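Local coordinates for outer membrane protein (Tpn50) (Borrelia burgdorferi, PDB 3OON), which probably anchors the outer membrane of the spirochaete to the cell wall by binding peptidoglycan through its C-terminal OmpA-like domain, the part described here, at residues N50-H56 with R116-L122; S70-R75 with F94-G98. All coordinates share one frame. Where two conformers were deposited one is given. Residue numbers count along the deposited sequence, not the author numbering.

Interaction 1. Residues N50-H56 with R116-L122; sequences NILIEGH and RVEITIL
Strands 51-55 and 116-122, both extended, run antiparallel, at 167° between their N-to-C directions and 4.6 Å apart at the closest approach of their axes. The register is I51-I121, L52-T120, I53-I119 and E54-E118, of which L52-T120 and E54-E118 are the hydrogen-bonded pairs. At R116 the carbonyl takes a water that also receives H56 N, while the guanidinium, brought round by chi3 near +35°, lies over one face of the H56 ring (R116 NH2 to H56 CE1 3.3 Å). V117 CG1 packs on I53 CG2 at 4.0 Å. E118 accepts E54 N at its O (2.9 Å) and gives its N to E54 O (3.2 Å). Its carboxylate bends back, chi2 near 94°, so that OE1 takes H56 NE2 at 2.6 Å and OE2 bridges to R116 NH2 at 3.0 Å. I119 CG2 meets I51 CD1 at 4.1 Å on the apolar face. T120 N donates to L52 O (2.8 Å) and T120 O accepts L52 N (3.1 Å); a water joins T120 OG1, L52 O and E54 OE1, while W97 NE1 hydrogen-bonds E54 OE2. L122 N closes the ladder on N50 O at 2.9 Å. This is an inner pair of the five-stranded mixed sheet of the OmpA-like fold, 114-122 being its middle strand: 12-20 flanks 114-122, 92-96 flanks 51-55, and helix 63-83 covers the face of I51, I53 and I119.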
loop_
_atom_site.group_PDB
_atom_site.type_symbol
_atom_site.label_atom_id
_atom_site.label_comp_id
_atom_site.label_asym_id
_atom_site.label_seq_id
_atom_site.Cartn_x
_atom_site.Cartn_y
_atom_site.Cartn_z
ATOM N N ASN A 50 -5.379 -13.068 10.502
ATOM C CA ASN A 50 -6.076 -13.807 9.468
ATOM C C ASN A 50 -6.283 -12.873 8.294
ATOM O O ASN A 50 -6.229 -11.653 8.463
ATOM C CB ASN A 50 -7.410 -14.332 10.001
ATOM C CG ASN A 50 -7.218 -15.276 11.177
ATOM O OD1 ASN A 50 -6.463 -16.240 11.078
ATOM N ND2 ASN A 50 -7.880 -14.992 12.296
ATOM N N ILE A 51 -6.494 -13.432 7.109
ATOM C CA ILE A 51 -6.751 -12.599 5.928
ATOM C C ILE A 51 -8.020 -13.012 5.188
ATOM O O ILE A 51 -8.454 -14.156 5.263
ATOM C CB ILE A 51 -5.556 -12.551 4.921
ATOM C CG1 ILE A 51 -5.276 -13.921 4.298
ATOM C CG2 ILE A 51 -4.285 -11.965 5.574
ATOM C CD1 ILE A 51 -4.262 -13.844 3.138
ATOM N N LEU A 52 -8.603 -12.062 4.473
ATOM C CA LEU A 52 -9.755 -12.329 3.617
ATOM C C LEU A 52 -9.359 -11.979 2.194
ATOM O O LEU A 52 -8.879 -10.861 1.948
ATOM C CB LEU A 52 -10.936 -11.456 4.061
ATOM C CG LEU A 52 -12.093 -11.268 3.073
ATOM C CD1 LEU A 52 -12.853 -12.570 2.896
ATOM C CD2 LEU A 52 -13.028 -10.192 3.601
ATOM N N ILE A 53 -9.540 -12.924 1.269
ATOM C CA ILE A 53 -9.194 -12.704 -0.129
ATOM C C ILE A 53 -10.476 -12.732 -0.938
ATOM O O ILE A 53 -11.218 -13.727 -0.898
ATOM C CB ILE A 53 -8.230 -13.768 -0.690
ATOM C CG1 ILE A 53 -7.019 -13.946 0.234
ATOM C CG2 ILE A 53 -7.813 -13.390 -2.129
ATOM C CD1 ILE A 53 -5.970 -14.913 -0.303
ATOM N N GLU A 54 -10.733 -11.647 -1.665
ATOM C CA GLU A 54 -11.990 -11.473 -2.395
ATOM C C GLU A 54 -11.740 -11.370 -3.891
ATOM O O GLU A 54 -10.921 -10.546 -4.336
ATOM C CB GLU A 54 -12.725 -10.225 -1.899
ATOM C CG GLU A 54 -13.069 -10.275 -0.414
ATOM C CD GLU A 54 -13.757 -9.025 0.064
ATOM O OE1 GLU A 54 -13.056 -8.087 0.510
ATOM O OE2 GLU A 54 -15.002 -8.977 -0.008
ATOM N N GLY A 55 -12.419 -12.225 -4.650
ATOM C CA GLY A 55 -12.244 -12.320 -6.099
ATOM C C GLY A 55 -13.434 -11.745 -6.841
ATOM O O GLY A 55 -14.547 -11.655 -6.291
ATOM N N HIS A 56 -13.198 -11.362 -8.095
ATOM C CA HIS A 56 -14.205 -10.722 -8.917
ATOM C C HIS A 56 -14.117 -11.165 -10.370
ATOM O O HIS A 56 -13.043 -11.523 -10.885
ATOM C CB HIS A 56 -14.075 -9.188 -8.866
ATOM C CG HIS A 56 -14.144 -8.616 -7.486
ATOM N ND1 HIS A 56 -15.319 -8.166 -6.923
ATOM C CD2 HIS A 56 -13.181 -8.419 -6.555
ATOM C CE1 HIS A 56 -15.077 -7.716 -5.705
ATOM N NE2 HIS A 56 -13.786 -7.857 -5.458
ATOM N N ARG A 116 -9.846 -7.270 -10.541
ATOM C CA ARG A 116 -9.728 -6.764 -9.188
ATOM C C ARG A 116 -9.643 -7.906 -8.184
ATOM O O ARG A 116 -10.408 -8.874 -8.257
ATOM C CB ARG A 116 -10.923 -5.867 -8.852
ATOM C CG ARG A 116 -11.002 -4.562 -9.670
ATOM C CD ARG A 116 -12.278 -3.783 -9.348
ATOM N NE ARG A 116 -12.652 -3.935 -7.938
ATOM C CZ ARG A 116 -13.766 -4.519 -7.496
ATOM N NH1 ARG A 116 -14.671 -4.999 -8.345
ATOM N NH2 ARG A 116 -13.978 -4.602 -6.191
ATOM N N VAL A 117 -8.686 -7.782 -7.265
ATOM C CA VAL A 117 -8.569 -8.669 -6.111
ATOM C C VAL A 117 -8.362 -7.763 -4.915
ATOM O O VAL A 117 -7.701 -6.722 -5.007
ATOM C CB VAL A 117 -7.377 -9.675 -6.206
ATOM C CG1 VAL A 117 -7.394 -10.657 -5.020
ATOM C CG2 VAL A 117 -7.409 -10.469 -7.483
ATOM N N GLU A 118 -8.946 -8.145 -3.792
ATOM C CA GLU A 118 -8.697 -7.439 -2.563
ATOM C C GLU A 118 -8.239 -8.467 -1.569
ATOM O O GLU A 118 -8.719 -9.609 -1.582
ATOM C CB GLU A 118 -9.950 -6.737 -2.043
ATOM C CG GLU A 118 -10.412 -5.565 -2.892
ATOM C CD GLU A 118 -11.462 -5.974 -3.906
ATOM O OE1 GLU A 118 -12.404 -6.723 -3.523
ATOM O OE2 GLU A 118 -11.341 -5.550 -5.079
ATOM N N ILE A 119 -7.299 -8.063 -0.728
ATOM C CA ILE A 119 -6.904 -8.850 0.420
ATOM C C ILE A 119 -6.983 -7.937 1.638
ATOM O O ILE A 119 -6.407 -6.835 1.646
ATOM C CB ILE A 119 -5.482 -9.396 0.277
ATOM C CG1 ILE A 119 -5.391 -10.382 -0.891
ATOM C CG2 ILE A 119 -5.046 -10.082 1.580
ATOM C CD1 ILE A 119 -3.979 -10.901 -1.179
ATOM N N THR A 120 -7.705 -8.373 2.658
ATOM C CA THR A 120 -7.810 -7.600 3.892
ATOM C C THR A 120 -7.035 -8.275 5.020
ATOM O O THR A 120 -7.260 -9.448 5.315
ATOM C CB THR A 120 -9.275 -7.378 4.289
ATOM O OG1 THR A 120 -9.954 -6.711 3.215
ATOM C CG2 THR A 120 -9.384 -6.508 5.547
ATOM N N ILE A 121 -6.120 -7.528 5.632
ATOM C CA ILE A 121 -5.437 -8.002 6.833
ATOM C C ILE A 121 -6.412 -7.753 7.967
ATOM O O ILE A 121 -6.649 -6.605 8.358
ATOM C CB ILE A 121 -4.099 -7.285 7.079
ATOM C CG1 ILE A 121 -3.202 -7.397 5.838
ATOM C CG2 ILE A 121 -3.391 -7.895 8.298
ATOM C CD1 ILE A 121 -1.973 -6.484 5.871
ATOM N N LEU A 122 -7.019 -8.832 8.452
ATOM C CA LEU A 122 -8.111 -8.729 9.417
ATOM C C LEU A 122 -7.588 -8.382 10.796
ATOM O O LEU A 122 -6.572 -8.917 11.238
ATOM C CB LEU A 122 -8.917 -10.032 9.470
ATOM C CG LEU A 122 -9.549 -10.499 8.155
ATOM C CD1 LEU A 122 -10.140 -11.885 8.333
ATOM C CD2 LEU A 122 -10.611 -9.499 7.635
HETATM O O HOH W 1 -6.774 -11.368 12.326
HETATM O O HOH W 2 -10.494 -8.356 1.090
HETATM O O HOH W 3 -10.517 -11.270 -9.306
#

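Interaction 2. Residues S70-R75 with F94-G98; sequences SEKRAR and FKGWG. With SO4 (sulfate ion), chain B.
F94 spreads its ring under the aliphatic part of R75: R75 CG stands 3.8 Å from the ring centroid, 20° off the normal, a CH-pi contact, and R75 NH1 is 3.6 Å from F94 CD2. The ring, at chi1 m, turns an edge to the helix backbone, with F94 CE1 3.5 Å from A74 O, and F94 CD1 lies 4.2 Å from A74 CB. Helix 70-75 crosses strand 94-96 at 149°, their axes 6.4 Å apart at closest, as the helix of a beta-alpha-beta unit packs on its second strand. The approach is tightest where E71 CA and G96 CA come within 3.9 Å; a side chain on G96 would collide with S70 OG and E71 N. S70, chi1 p, accepts G98 N at OG (2.9 Å), and the same oxygen hydrogen-bonds H67 O. R73 points away to a sulfate, which is also hydrogen-bonded by R115 NE and the backbone N of E58 and Q59. E71 OE1 takes R75 NE at 3.2 Å, and a water links E71 OE2 to G96 N. The contact thus combines close glycine backbone against the helix with a partly exposed side where arginine methylenes cover the phenyl face and a salt bridge and water hold the polar ends.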
loop_
_atom_site.group_PDB
_atom_site.type_symbol
_atom_site.label_atom_id
_atom_site.label_comp_id
_atom_site.label_asym_id
_atom_site.label_seq_id
_atom_site.Cartn_x
_atom_site.Cartn_y
_atom_site.Cartn_z
ATOM N N SER A 70 -14.881 -16.430 -9.707
ATOM C CA SER A 70 -14.353 -15.376 -8.866
ATOM C C SER A 70 -13.723 -15.958 -7.596
ATOM O O SER A 70 -12.678 -15.475 -7.157
ATOM C CB SER A 70 -15.451 -14.358 -8.533
ATOM O OG SER A 70 -16.387 -14.899 -7.617
ATOM N N GLU A 71 -14.343 -16.996 -7.033
ATOM C CA GLU A 71 -13.791 -17.648 -5.846
ATOM C C GLU A 71 -12.493 -18.397 -6.166
ATOM O O GLU A 71 -11.556 -18.366 -5.367
ATOM C CB GLU A 71 -14.800 -18.572 -5.140
ATOM C CG GLU A 71 -14.308 -18.982 -3.734
ATOM C CD GLU A 71 -15.176 -20.023 -3.057
ATOM O OE1 GLU A 71 -14.727 -21.185 -2.945
ATOM O OE2 GLU A 71 -16.292 -19.677 -2.620
ATOM N N LYS A 72 -12.436 -19.045 -7.329
ATOM C CA LYS A 72 -11.219 -19.758 -7.747
ATOM C C LYS A 72 -10.043 -18.811 -8.004
ATOM O O LYS A 72 -8.880 -19.201 -7.857
ATOM C CB LYS A 72 -11.486 -20.646 -8.966
ATOM C CG LYS A 72 -12.599 -21.674 -8.739
ATOM C CD LYS A 72 -12.596 -22.777 -9.776
ATOM C CE LYS A 72 -11.670 -23.915 -9.363
ATOM N NZ LYS A 72 -11.814 -25.119 -10.232
ATOM N N ARG A 73 -10.355 -17.574 -8.390
ATOM C CA ARG A 73 -9.344 -16.519 -8.531
ATOM C C ARG A 73 -8.759 -16.131 -7.170
ATOM O O ARG A 73 -7.541 -16.051 -7.033
ATOM C CB ARG A 73 -9.916 -15.292 -9.254
ATOM C CG ARG A 73 -9.974 -15.497 -10.744
ATOM C CD ARG A 73 -10.625 -14.339 -11.472
ATOM N NE ARG A 73 -10.603 -14.614 -12.900
ATOM C CZ ARG A 73 -11.355 -13.986 -13.795
ATOM N NH1 ARG A 73 -12.193 -13.037 -13.412
ATOM N NH2 ARG A 73 -11.273 -14.310 -15.074
ATOM N N ALA A 74 -9.622 -15.911 -6.179
ATOM C CA ALA A 74 -9.171 -15.687 -4.800
ATOM C C ALA A 74 -8.310 -16.856 -4.305
ATOM O O ALA A 74 -7.263 -16.662 -3.671
ATOM C CB ALA A 74 -10.375 -15.471 -3.873
ATOM N N ARG A 75 -8.762 -18.070 -4.594
ATOM C CA ARG A 75 -8.029 -19.277 -4.195
ATOM C C ARG A 75 -6.665 -19.429 -4.873
ATOM O O ARG A 75 -5.707 -19.869 -4.233
ATOM C CB ARG A 75 -8.896 -20.523 -4.389
ATOM C CG ARG A 75 -9.899 -20.671 -3.278
ATOM C CD ARG A 75 -10.726 -21.941 -3.354
ATOM N NE ARG A 75 -11.710 -21.937 -2.273
ATOM C CZ ARG A 75 -11.480 -22.371 -1.036
ATOM N NH1 ARG A 75 -10.295 -22.878 -0.697
ATOM N NH2 ARG A 75 -12.448 -22.305 -0.134
ATOM N N PHE A 94 -11.765 -17.091 1.853
ATOM C CA PHE A 94 -11.875 -16.882 0.405
ATOM C C PHE A 94 -13.309 -16.520 0.072
ATOM O O PHE A 94 -14.232 -17.251 0.443
ATOM C CB PHE A 94 -11.521 -18.163 -0.355
ATOM C CG PHE A 94 -10.121 -18.638 -0.148
ATOM C CD1 PHE A 94 -9.073 -18.099 -0.890
ATOM C CD2 PHE A 94 -9.846 -19.649 0.771
ATOM C CE1 PHE A 94 -7.758 -18.557 -0.718
ATOM C CE2 PHE A 94 -8.539 -20.114 0.958
ATOM C CZ PHE A 94 -7.493 -19.568 0.208
ATOM N N LYS A 95 -13.500 -15.409 -0.633
ATOM C CA LYS A 95 -14.821 -14.947 -1.015
ATOM C C LYS A 95 -14.857 -14.600 -2.502
ATOM O O LYS A 95 -14.015 -13.850 -2.987
ATOM C CB LYS A 95 -15.203 -13.708 -0.190
ATOM C CG LYS A 95 -16.414 -12.931 -0.675
ATOM C CD LYS A 95 -17.706 -13.580 -0.246
ATOM C CE LYS A 95 -18.856 -12.591 -0.266
ATOM N NZ LYS A 95 -20.168 -13.293 -0.152
ATOM N N GLY A 96 -15.836 -15.142 -3.216
ATOM C CA GLY A 96 -16.065 -14.748 -4.609
ATOM C C GLY A 96 -17.316 -13.890 -4.699
ATOM O O GLY A 96 -18.356 -14.252 -4.141
ATOM N N TRP A 97 -17.215 -12.750 -5.389
ATOM C CA TRP A 97 -18.345 -11.837 -5.564
ATOM C C TRP A 97 -18.998 -11.964 -6.938
ATOM O O TRP A 97 -19.941 -11.231 -7.268
ATOM C CB TRP A 97 -17.869 -10.397 -5.374
ATOM C CG TRP A 97 -17.662 -10.030 -3.960
ATOM C CD1 TRP A 97 -16.465 -9.890 -3.321
ATOM C CD2 TRP A 97 -18.673 -9.755 -2.990
ATOM N NE1 TRP A 97 -16.667 -9.539 -2.009
ATOM C CE2 TRP A 97 -18.013 -9.448 -1.777
ATOM C CE3 TRP A 97 -20.076 -9.734 -3.024
ATOM C CZ2 TRP A 97 -18.707 -9.122 -0.606
ATOM C CZ3 TRP A 97 -20.766 -9.414 -1.854
ATOM C CH2 TRP A 97 -20.078 -9.112 -0.663
ATOM N N GLY A 98 -18.471 -12.876 -7.742
ATOM C CA GLY A 98 -18.783 -12.910 -9.159
ATOM C C GLY A 98 -18.675 -11.504 -9.745
ATOM O O GLY A 98 -17.721 -10.781 -9.475
HETATM S S SO4 B . -14.290 -12.353 -16.476
HETATM O O1 SO4 B . -14.025 -11.614 -17.710
HETATM O O2 SO4 B . -13.802 -11.601 -15.326
HETATM O O3 SO4 B . -15.736 -12.539 -16.371
HETATM O O4 SO4 B . -13.639 -13.655 -16.561
HETATM O O HOH W 4 -17.567 -17.107 -2.049
HETATM O O HOH W 5 -14.603 -20.186 0.412
#

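How the interactions relate
The two contacts lie about 9 Å apart, centre to centre, and both involve the same mixed sheet, interaction 1 within it and interaction 2 between it and helix 63-83. Along the chain the order is strand 51-55, helix 63-83, strand 92-96, strand 114-122, so interaction 2 falls within the span that interaction 1 brings together. Strand 51-55 joins them: it pairs antiparallel with 116-122 and parallel with 92-96, where G55 N lies 2.8 Å from K95 O. Side chains cross the boundary too, the H56 and W97 rings packing nearly parallel. From helix 63-83, R73 reaches H56 O as well as the sulfate, so both contacts border the probable ligand-binding end of this OmpA-like domain.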